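Local coordinates for tyrosinase (Burkholderia thailandensis, PDB 5ZRD), which catalyses the oxidation of phenols, hydroxylating monophenols to catechols and oxidising these to o-quinones at a pair of copper ions, at residues F61-K65 and P357-F361; G166-P172 and G184-T188; F287-D292 and S440-Y446. One frame throughout, in Å; residues are numbered along the deposited sequence.

Interaction 1 of 3, residues F61-K65 and P357-F361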
loop_
_atom_site.group_PDB
_atom_site.type_symbol
_atom_site.label_atom_id
_atom_site.label_comp_id
_atom_site.label_asym_id
_atom_site.label_seq_id
_atom_site.Cartn_x
_atom_site.Cartn_y
_atom_site.Cartn_z
ATOM N N PHE A 61 5.987 -18.151 -9.236
ATOM C CA PHE A 61 5.027 -17.113 -9.431
ATOM C C PHE A 61 5.720 -15.752 -9.589
ATOM O O PHE A 61 6.758 -15.566 -9.034
ATOM C CB PHE A 61 4.091 -17.007 -8.224
ATOM C CG PHE A 61 3.061 -18.101 -8.044
ATOM C CD1 PHE A 61 2.431 -18.700 -9.131
ATOM C CD2 PHE A 61 2.621 -18.438 -6.778
ATOM C CE1 PHE A 61 1.436 -19.645 -8.949
ATOM C CE2 PHE A 61 1.622 -19.378 -6.602
ATOM C CZ PHE A 61 1.038 -19.986 -7.685
ATOM N N GLN A 62 5.079 -14.822 -10.312
ATOM C CA GLN A 62 5.218 -13.403 -10.096
ATOM C C GLN A 62 4.094 -12.893 -9.184
ATOM O O GLN A 62 3.004 -13.374 -9.249
ATOM C CB GLN A 62 5.128 -12.668 -11.423
ATOM C CG GLN A 62 6.214 -13.080 -12.396
ATOM C CD GLN A 62 6.123 -12.296 -13.680
ATOM O OE1 GLN A 62 6.208 -12.879 -14.759
ATOM N NE2 GLN A 62 5.921 -10.983 -13.567
ATOM N N TYR A 63 4.377 -11.902 -8.353
ATOM C CA TYR A 63 3.454 -11.407 -7.383
ATOM C C TYR A 63 3.064 -9.963 -7.691
ATOM O O TYR A 63 3.734 -9.257 -8.424
ATOM C CB TYR A 63 4.075 -11.470 -5.990
ATOM C CG TYR A 63 4.356 -12.880 -5.550
ATOM C CD1 TYR A 63 3.342 -13.692 -5.057
ATOM C CD2 TYR A 63 5.629 -13.420 -5.672
ATOM C CE1 TYR A 63 3.593 -15.005 -4.683
ATOM C CE2 TYR A 63 5.897 -14.722 -5.282
ATOM C CZ TYR A 63 4.871 -15.518 -4.806
ATOM O OH TYR A 63 5.133 -16.798 -4.453
ATOM N N ARG A 64 1.938 -9.589 -7.106
ATOM C CA ARG A 64 1.444 -8.229 -7.058
ATOM C C ARG A 64 1.390 -7.828 -5.576
ATOM O O ARG A 64 0.323 -7.901 -4.880
ATOM C CB ARG A 64 0.075 -8.128 -7.742
ATOM C CG ARG A 64 0.075 -8.458 -9.235
ATOM C CD ARG A 64 -1.345 -8.619 -9.774
ATOM N NE ARG A 64 -1.397 -9.162 -11.116
ATOM C CZ ARG A 64 -1.819 -8.512 -12.198
ATOM N NH1 ARG A 64 -2.143 -7.234 -12.103
ATOM N NH2 ARG A 64 -1.895 -9.142 -13.369
ATOM N N LYS A 65 2.578 -7.441 -5.099
ATOM C CA LYS A 65 2.807 -7.126 -3.694
ATOM C C LYS A 65 1.784 -6.094 -3.206
ATOM O O LYS A 65 1.277 -6.233 -2.091
ATOM C CB LYS A 65 4.261 -6.687 -3.452
ATOM C CG LYS A 65 5.221 -7.833 -3.139
ATOM C CD LYS A 65 4.906 -8.508 -1.790
ATOM C CE LYS A 65 4.755 -10.020 -1.829
ATOM N NZ LYS A 65 6.052 -10.708 -1.608
ATOM N N PRO A 357 -6.268 -12.103 -12.877
ATOM C CA PRO A 357 -5.363 -11.753 -13.936
ATOM C C PRO A 357 -3.981 -12.404 -13.814
ATOM O O PRO A 357 -3.407 -12.557 -12.732
ATOM C CB PRO A 357 -5.266 -10.228 -13.872
ATOM C CG PRO A 357 -5.810 -9.859 -12.509
ATOM C CD PRO A 357 -6.814 -10.932 -12.172
ATOM N N THR A 358 -3.483 -12.832 -14.961
ATOM C CA THR A 358 -2.153 -13.373 -15.080
ATOM C C THR A 358 -1.167 -12.198 -15.207
ATOM O O THR A 358 -1.592 -11.075 -15.400
ATOM C CB THR A 358 -2.070 -14.345 -16.256
ATOM O OG1 THR A 358 -2.328 -13.626 -17.454
ATOM C CG2 THR A 358 -3.032 -15.511 -16.172
ATOM N N PRO A 359 0.140 -12.435 -15.034
ATOM C CA PRO A 359 1.152 -11.365 -15.023
ATOM C C PRO A 359 1.039 -10.374 -16.194
ATOM O O PRO A 359 0.921 -10.792 -17.324
ATOM C CB PRO A 359 2.480 -12.123 -15.138
ATOM C CG PRO A 359 2.185 -13.390 -14.380
ATOM C CD PRO A 359 0.788 -13.734 -14.857
ATOM N N GLY A 360 1.002 -9.086 -15.884
ATOM C CA GLY A 360 0.917 -8.020 -16.890
ATOM C C GLY A 360 -0.524 -7.676 -17.285
ATOM O O GLY A 360 -0.712 -6.721 -18.025
ATOM N N PHE A 361 -1.537 -8.455 -16.856
ATOM C CA PHE A 361 -2.919 -8.121 -17.106
ATOM C C PHE A 361 -3.425 -7.292 -15.942
ATOM O O PHE A 361 -2.938 -7.432 -14.834
ATOM C CB PHE A 361 -3.797 -9.360 -17.316
ATOM C CG PHE A 361 -3.582 -9.995 -18.656
ATOM C CD1 PHE A 361 -2.584 -10.931 -18.837
ATOM C CD2 PHE A 361 -4.305 -9.573 -19.760
ATOM C CE1 PHE A 361 -2.351 -11.480 -20.088
ATOM C CE2 PHE A 361 -4.064 -10.118 -21.013
ATOM C CZ PHE A 361 -3.092 -11.071 -21.175
HETATM O O HOH W 1 -0.840 -11.677 -12.168
#
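Neither segment is a regular helix or strand. Residues 61-65 run extended until Arg-64, the N-cap of the helix that follows, whereas Thr-358 to Phe-361 form a type II beta turn closed by Phe-361 N to Thr-358 O at 3.0 Å. Gly-360, with its positive phi, suits the third position of that turn. The backbones stay apart, the nearest CA atoms, those of Gln-62 and Pro-359, being 6.7 Å from each other, so one long side chain spans the gap. The guanidinium of Arg-64 reads the carbonyls of the turn: NH2 makes a very short bond of 2.5 Å to Phe-361 O, NH1 one of 2.9 Å to the same Phe-361 O, and NH2 a weak one of 2.8 Å to Thr-358 O. Water 1 links Arg-64 NE to Pro-357 O, both at 2.8 Å, and the Pro-357 ring lies over one guanidinium face. Gln-62 OE1 merely packs on Pro-359 CB at 3.8 Å. Arg-64 NH1 also forms a salt bridge with Asp-74 of the second subunit. The contact thus ties the link between helices 50-57 and 65-68 to the loop joining helix 315-334 to strand 372-373.

Interaction 2 of 3, residues G166-P172 and G184-T188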
loop_
_atom_site.group_PDB
_atom_site.type_symbol
_atom_site.label_atom_id
_atom_site.label_comp_id
_atom_site.label_asym_id
_atom_site.label_seq_id
_atom_site.Cartn_x
_atom_site.Cartn_y
_atom_site.Cartn_z
ATOM N N GLY A 166 8.458 -19.294 5.275
ATOM C CA GLY A 166 8.196 -20.507 4.468
ATOM C C GLY A 166 6.713 -20.619 4.138
ATOM O O GLY A 166 5.891 -20.216 4.959
ATOM N N ASN A 167 6.315 -21.128 2.966
ATOM C CA ASN A 167 4.864 -21.264 2.770
ATOM C C ASN A 167 4.568 -22.476 1.875
ATOM O O ASN A 167 5.493 -23.115 1.360
ATOM C CB ASN A 167 4.294 -19.950 2.230
ATOM C CG ASN A 167 4.856 -19.691 0.861
ATOM O OD1 ASN A 167 4.885 -20.617 0.080
ATOM N ND2 ASN A 167 5.379 -18.511 0.597
ATOM N N ILE A 168 3.281 -22.755 1.658
ATOM C CA ILE A 168 2.891 -24.023 1.069
ATOM C C ILE A 168 3.120 -23.974 -0.443
ATOM O O ILE A 168 3.092 -25.033 -1.108
ATOM C CB ILE A 168 1.451 -24.442 1.438
ATOM C CG1 ILE A 168 0.406 -23.415 1.011
ATOM C CG2 ILE A 168 1.333 -24.763 2.929
ATOM C CD1 ILE A 168 -0.992 -23.858 1.249
ATOM N N TYR A 169 3.413 -22.792 -0.988
ATOM C CA TYR A 169 3.894 -22.747 -2.362
ATOM C C TYR A 169 5.251 -23.442 -2.493
ATOM O O TYR A 169 5.572 -23.927 -3.568
ATOM C CB TYR A 169 4.091 -21.324 -2.882
ATOM C CG TYR A 169 2.876 -20.449 -2.902
ATOM C CD1 TYR A 169 1.596 -20.985 -2.895
ATOM C CD2 TYR A 169 3.004 -19.069 -2.963
ATOM C CE1 TYR A 169 0.471 -20.167 -2.907
ATOM C CE2 TYR A 169 1.890 -18.241 -2.978
ATOM C CZ TYR A 169 0.616 -18.793 -2.964
ATOM O OH TYR A 169 -0.500 -18.004 -2.956
ATOM N N GLU A 170 6.048 -23.464 -1.417
ATOM C CA GLU A 170 7.506 -23.716 -1.522
ATOM C C GLU A 170 7.782 -25.205 -1.476
ATOM O O GLU A 170 7.084 -25.955 -0.752
ATOM C CB GLU A 170 8.255 -22.960 -0.423
ATOM C CG GLU A 170 8.106 -21.455 -0.581
ATOM C CD GLU A 170 9.036 -20.654 0.289
ATOM O OE1 GLU A 170 9.507 -19.597 -0.162
ATOM O OE2 GLU A 170 9.243 -21.097 1.415
ATOM N N LYS A 171 8.788 -25.596 -2.268
ATOM C CA LYS A 171 9.196 -26.970 -2.384
ATOM C C LYS A 171 10.705 -27.020 -2.596
ATOM O O LYS A 171 11.225 -26.318 -3.477
ATOM C CB LYS A 171 8.384 -27.628 -3.506
ATOM C CG LYS A 171 7.104 -28.282 -3.017
ATOM C CD LYS A 171 5.920 -28.282 -3.939
ATOM C CE LYS A 171 5.530 -29.665 -4.385
ATOM N NZ LYS A 171 4.082 -29.954 -4.243
ATOM N N PRO A 172 11.416 -27.850 -1.794
ATOM C CA PRO A 172 12.876 -27.818 -1.834
ATOM C C PRO A 172 13.489 -28.429 -3.099
ATOM O O PRO A 172 12.848 -29.254 -3.787
ATOM C CB PRO A 172 13.310 -28.726 -0.672
ATOM C CG PRO A 172 12.232 -29.787 -0.624
ATOM C CD PRO A 172 10.986 -28.970 -0.913
ATOM N N GLY A 184 2.375 -34.345 -1.587
ATOM C CA GLY A 184 3.652 -33.618 -1.659
ATOM C C GLY A 184 3.551 -32.150 -1.287
ATOM O O GLY A 184 4.291 -31.356 -1.805
ATOM N N LEU A 185 2.712 -31.788 -0.339
ATOM C CA LEU A 185 2.666 -30.398 0.128
ATOM C C LEU A 185 3.584 -30.299 1.361
ATOM O O LEU A 185 3.339 -30.977 2.342
ATOM C CB LEU A 185 1.211 -30.038 0.437
ATOM C CG LEU A 185 0.893 -28.555 0.551
ATOM C CD1 LEU A 185 0.868 -27.867 -0.825
ATOM C CD2 LEU A 185 -0.441 -28.367 1.268
ATOM N N VAL A 186 4.650 -29.510 1.296
ATOM C CA VAL A 186 5.782 -29.654 2.240
ATOM C C VAL A 186 6.357 -28.295 2.712
ATOM O O VAL A 186 7.385 -28.273 3.411
ATOM C CB VAL A 186 6.883 -30.525 1.606
ATOM C CG1 VAL A 186 6.422 -31.946 1.426
ATOM C CG2 VAL A 186 7.406 -29.995 0.285
ATOM N N GLY A 187 5.754 -27.158 2.377
ATOM C CA GLY A 187 6.443 -25.887 2.556
ATOM C C GLY A 187 6.274 -25.278 3.940
ATOM O O GLY A 187 6.933 -24.315 4.245
ATOM N N THR A 188 5.357 -25.790 4.751
ATOM C CA THR A 188 5.288 -25.436 6.144
ATOM C C THR A 188 5.504 -26.691 6.999
ATOM O O THR A 188 5.361 -27.832 6.525
ATOM C CB THR A 188 3.950 -24.801 6.547
ATOM O OG1 THR A 188 2.976 -25.824 6.408
ATOM C CG2 THR A 188 3.569 -23.595 5.719
HETATM O O HOH W 2 4.603 -27.098 -0.472
HETATM O O HOH W 3 9.252 -23.431 2.835
#
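Ile-168, Gly-187 and Leu-185 bury more surface here than any other residues. Gly-187 lies against the backbone of the opposite segment: its CA approaches Asn-167 O to 3.2 Å in a CA-H...O contact and Glu-170 O to 3.4 Å, and a CB at this position would clash with both carbonyls. Ile-168 sits alongside, its CA 4.3 Å from that of Gly-187; its CB meets Leu-185 CD1 at 4.1 Å, while its CG2 touches Thr-188 CG2 at 3.8 Å. The close fit reflects a type I beta turn, Asn-167 to Glu-170, in which Glu-170 N bonds to Asn-167 O at 2.9 Å as the chain leaves strand 165-167, a strand that pairs antiparallel with one of the third subunit. Thr-188 then begins helix 189-200 as its N-cap, OG1 bonding to Ala-191 N. Between the turn and the 184-188 loop, water 2 donates to Ile-168 O (2.6 Å) and Glu-170 O (2.7 Å) and accepts from Val-186 N (3.0 Å). The one direct hydrogen bond across the contact runs from Lys-171 NZ to Gly-184 O, 2.8 Å, and the same ammonium forms a salt bridge with Asp-303.

Interaction 3 of 3, residues F287-D292 and S440-Y446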
loop_
_atom_site.group_PDB
_atom_site.type_symbol
_atom_site.label_atom_id
_atom_site.label_comp_id
_atom_site.label_asym_id
_atom_site.label_seq_id
_atom_site.Cartn_x
_atom_site.Cartn_y
_atom_site.Cartn_z
ATOM N N PHE A 287 -7.748 -36.915 -5.430
ATOM C CA PHE A 287 -9.144 -37.123 -5.008
ATOM C C PHE A 287 -9.655 -38.517 -5.425
ATOM O O PHE A 287 -9.689 -38.886 -6.635
ATOM C CB PHE A 287 -10.033 -36.040 -5.613
ATOM C CG PHE A 287 -9.751 -34.666 -5.086
ATOM C CD1 PHE A 287 -8.635 -33.971 -5.504
ATOM C CD2 PHE A 287 -10.591 -34.075 -4.161
ATOM C CE1 PHE A 287 -8.351 -32.712 -5.006
ATOM C CE2 PHE A 287 -10.330 -32.798 -3.694
ATOM C CZ PHE A 287 -9.206 -32.126 -4.112
ATOM N N ASP A 288 -10.023 -39.297 -4.411
ATOM C CA ASP A 288 -10.779 -40.551 -4.545
ATOM C C ASP A 288 -12.119 -40.236 -5.149
ATOM O O ASP A 288 -12.780 -39.380 -4.586
ATOM C CB ASP A 288 -11.044 -41.121 -3.129
ATOM C CG ASP A 288 -10.817 -42.629 -3.026
ATOM O OD1 ASP A 288 -10.653 -43.342 -4.047
ATOM O OD2 ASP A 288 -10.791 -43.114 -1.874
ATOM N N TYR A 289 -12.575 -40.885 -6.241
ATOM C CA TYR A 289 -13.991 -40.620 -6.701
ATOM C C TYR A 289 -14.965 -40.851 -5.535
ATOM O O TYR A 289 -15.975 -40.131 -5.398
ATOM C CB TYR A 289 -14.459 -41.480 -7.882
ATOM C CG TYR A 289 -15.675 -40.931 -8.601
ATOM C CD1 TYR A 289 -15.624 -39.686 -9.217
ATOM C CD2 TYR A 289 -16.876 -41.635 -8.680
ATOM C CE1 TYR A 289 -16.718 -39.161 -9.895
ATOM C CE2 TYR A 289 -17.989 -41.111 -9.333
ATOM C CZ TYR A 289 -17.909 -39.873 -9.961
ATOM O OH TYR A 289 -18.966 -39.325 -10.656
ATOM N N GLY A 290 -14.636 -41.834 -4.697
ATOM C CA GLY A 290 -15.278 -41.989 -3.399
ATOM C C GLY A 290 -16.721 -42.411 -3.577
ATOM O O GLY A 290 -17.061 -43.075 -4.563
ATOM N N GLY A 291 -17.574 -42.015 -2.643
ATOM C CA GLY A 291 -18.977 -42.389 -2.736
ATOM C C GLY A 291 -19.902 -41.408 -2.032
ATOM O O GLY A 291 -19.824 -40.162 -2.204
ATOM N N ASP A 292 -20.726 -42.023 -1.182
ATOM C CA ASP A 292 -22.023 -41.540 -0.713
ATOM C C ASP A 292 -21.989 -40.728 0.623
ATOM O O ASP A 292 -23.022 -40.213 1.098
ATOM C CB ASP A 292 -22.878 -42.798 -0.566
ATOM C CG ASP A 292 -24.311 -42.501 -0.417
ATOM O OD1 ASP A 292 -24.688 -41.314 -0.458
ATOM O OD2 ASP A 292 -25.067 -43.463 -0.251
ATOM N N SER A 440 -8.246 -27.418 -4.369
ATOM C CA SER A 440 -9.301 -27.936 -5.250
ATOM C C SER A 440 -10.385 -28.627 -4.422
ATOM O O SER A 440 -10.134 -28.957 -3.250
ATOM C CB SER A 440 -8.719 -28.889 -6.273
ATOM O OG SER A 440 -7.719 -28.250 -7.068
ATOM N N PHE A 441 -11.576 -28.814 -5.011
ATOM C CA PHE A 441 -12.694 -29.477 -4.315
ATOM C C PHE A 441 -13.727 -30.012 -5.309
ATOM O O PHE A 441 -13.787 -29.614 -6.462
ATOM C CB PHE A 441 -13.328 -28.586 -3.241
ATOM C CG PHE A 441 -14.049 -27.352 -3.692
ATOM C CD1 PHE A 441 -13.366 -26.174 -3.918
ATOM C CD2 PHE A 441 -15.421 -27.339 -3.828
ATOM C CE1 PHE A 441 -14.032 -25.026 -4.340
ATOM C CE2 PHE A 441 -16.092 -26.195 -4.246
ATOM C CZ PHE A 441 -15.399 -25.035 -4.486
ATOM N N ILE A 442 -14.493 -30.995 -4.833
ATOM C CA ILE A 442 -15.509 -31.649 -5.616
ATOM C C ILE A 442 -16.852 -31.466 -4.913
ATOM O O ILE A 442 -16.913 -31.518 -3.696
ATOM C CB ILE A 442 -15.212 -33.139 -5.811
ATOM C CG1 ILE A 442 -13.792 -33.382 -6.339
ATOM C CG2 ILE A 442 -16.282 -33.748 -6.707
ATOM C CD1 ILE A 442 -13.343 -34.822 -6.235
ATOM N N MET A 443 -17.889 -31.184 -5.716
ATOM C CA MET A 443 -19.272 -31.174 -5.281
ATOM C C MET A 443 -19.939 -32.406 -5.900
ATOM O O MET A 443 -19.790 -32.623 -7.095
ATOM C CB MET A 443 -20.000 -29.909 -5.739
ATOM C CG MET A 443 -19.438 -28.671 -5.151
ATOM S SD MET A 443 -20.199 -27.149 -5.779
ATOM C CE MET A 443 -21.914 -27.473 -5.374
ATOM N N LYS A 444 -20.591 -33.225 -5.071
ATOM C CA LYS A 444 -21.323 -34.418 -5.504
ATOM C C LYS A 444 -22.779 -34.227 -5.083
ATOM O O LYS A 444 -23.030 -33.857 -3.947
ATOM C CB LYS A 444 -20.720 -35.672 -4.870
ATOM C CG LYS A 444 -19.456 -36.188 -5.537
ATOM C CD LYS A 444 -18.984 -37.484 -4.953
ATOM C CE LYS A 444 -19.320 -38.673 -5.824
ATOM N NZ LYS A 444 -18.794 -39.935 -5.252
ATOM N N ALA A 445 -23.726 -34.349 -6.003
ATOM C CA ALA A 445 -25.117 -34.019 -5.677
ATOM C C ALA A 445 -25.935 -35.307 -5.584
ATOM O O ALA A 445 -25.734 -36.224 -6.372
ATOM C CB ALA A 445 -25.688 -33.057 -6.689
ATOM N N TYR A 446 -26.841 -35.348 -4.607
ATOM C CA TYR A 446 -27.726 -36.484 -4.368
ATOM C C TYR A 446 -29.173 -36.014 -4.172
ATOM O O TYR A 446 -29.460 -34.930 -3.646
ATOM C CB TYR A 446 -27.285 -37.267 -3.128
ATOM C CG TYR A 446 -25.909 -37.849 -3.247
ATOM C CD1 TYR A 446 -25.698 -39.093 -3.807
ATOM C CD2 TYR A 446 -24.799 -37.121 -2.865
ATOM C CE1 TYR A 446 -24.421 -39.627 -3.942
ATOM C CE2 TYR A 446 -23.516 -37.634 -2.995
ATOM C CZ TYR A 446 -23.322 -38.891 -3.536
ATOM O OH TYR A 446 -22.057 -39.389 -3.674
HETATM O O HOH W 4 -19.937 -42.233 -6.289
#
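A lysine ammonium that gathers backbone carbonyls is a compact way to fix a loop over a sheet. Lys-444 NZ donates to Tyr-289 O at 2.8 Å and to Gly-291 O at 3.2 Å, and water 4 accepts from Lys-444 NZ at 2.8 Å. The same NZ stands 4.5 Å from the centroid of the Tyr-289 ring, 21° off its normal, a cation-pi interaction over the face. Gly-290, whose positive phi favours glycine, bends the chain between the two carbonyls. Two residues further along the strand, Tyr-446 OH is 2.8 Å from the same Gly-291 O, with Glu-506 OE1 as another acceptor for its proton; Asp-292 OD1 lies over one face of the Tyr-446 ring. At the other end the chemistry turns apolar. Phe-287 CD2 packs on Ile-442 CD1 at 3.5 Å, and its CZ reaches Ser-440 O edge-on at 3.4 Å. The segments run only 16° from parallel, yet even the CA atoms of Phe-287 and Ile-442 are 8.4 Å apart, so side chains fill the space between them. Strand alternation turns Ile-442, Lys-444 and Tyr-446 toward the loop, while the CA-to-CB bond of Phe-441 points away. Leu-282 of helix 274-285 adds to the packing around Phe-287 and Ile-442. That helix carries the copper ligands His-277 and His-281; the chain leaving it runs alongside strand 441-450, nearly parallel to it, before entering the same mixed sheet as strand 295-297, joining the copper-ligand helix to the sheet.

How the interactions relate
The three contacts illustrate how chemistry follows place in a fold. Interaction 1 is partly buried and touches a neighbouring subunit, whereas interactions 2 and 3 are buried, the former also bordering another subunit and the latter lying wholly within its own chain. All three set a cationic side chain on backbone carbonyl oxygen, two carbonyls in interactions 1 and 3 but one in interaction 2, and the surroundings differ: a proline ring in interaction 1, close backbone packing and bridging waters in interaction 2, aromatic and aliphatic packing in interaction 3. Interactions 1 and 2 touch through Tyr-169, which packs on Phe-61 and Tyr-63; interaction 3 stands apart, its nearest atoms about 10 Å from interaction 2 and about 12 Å from interaction 1.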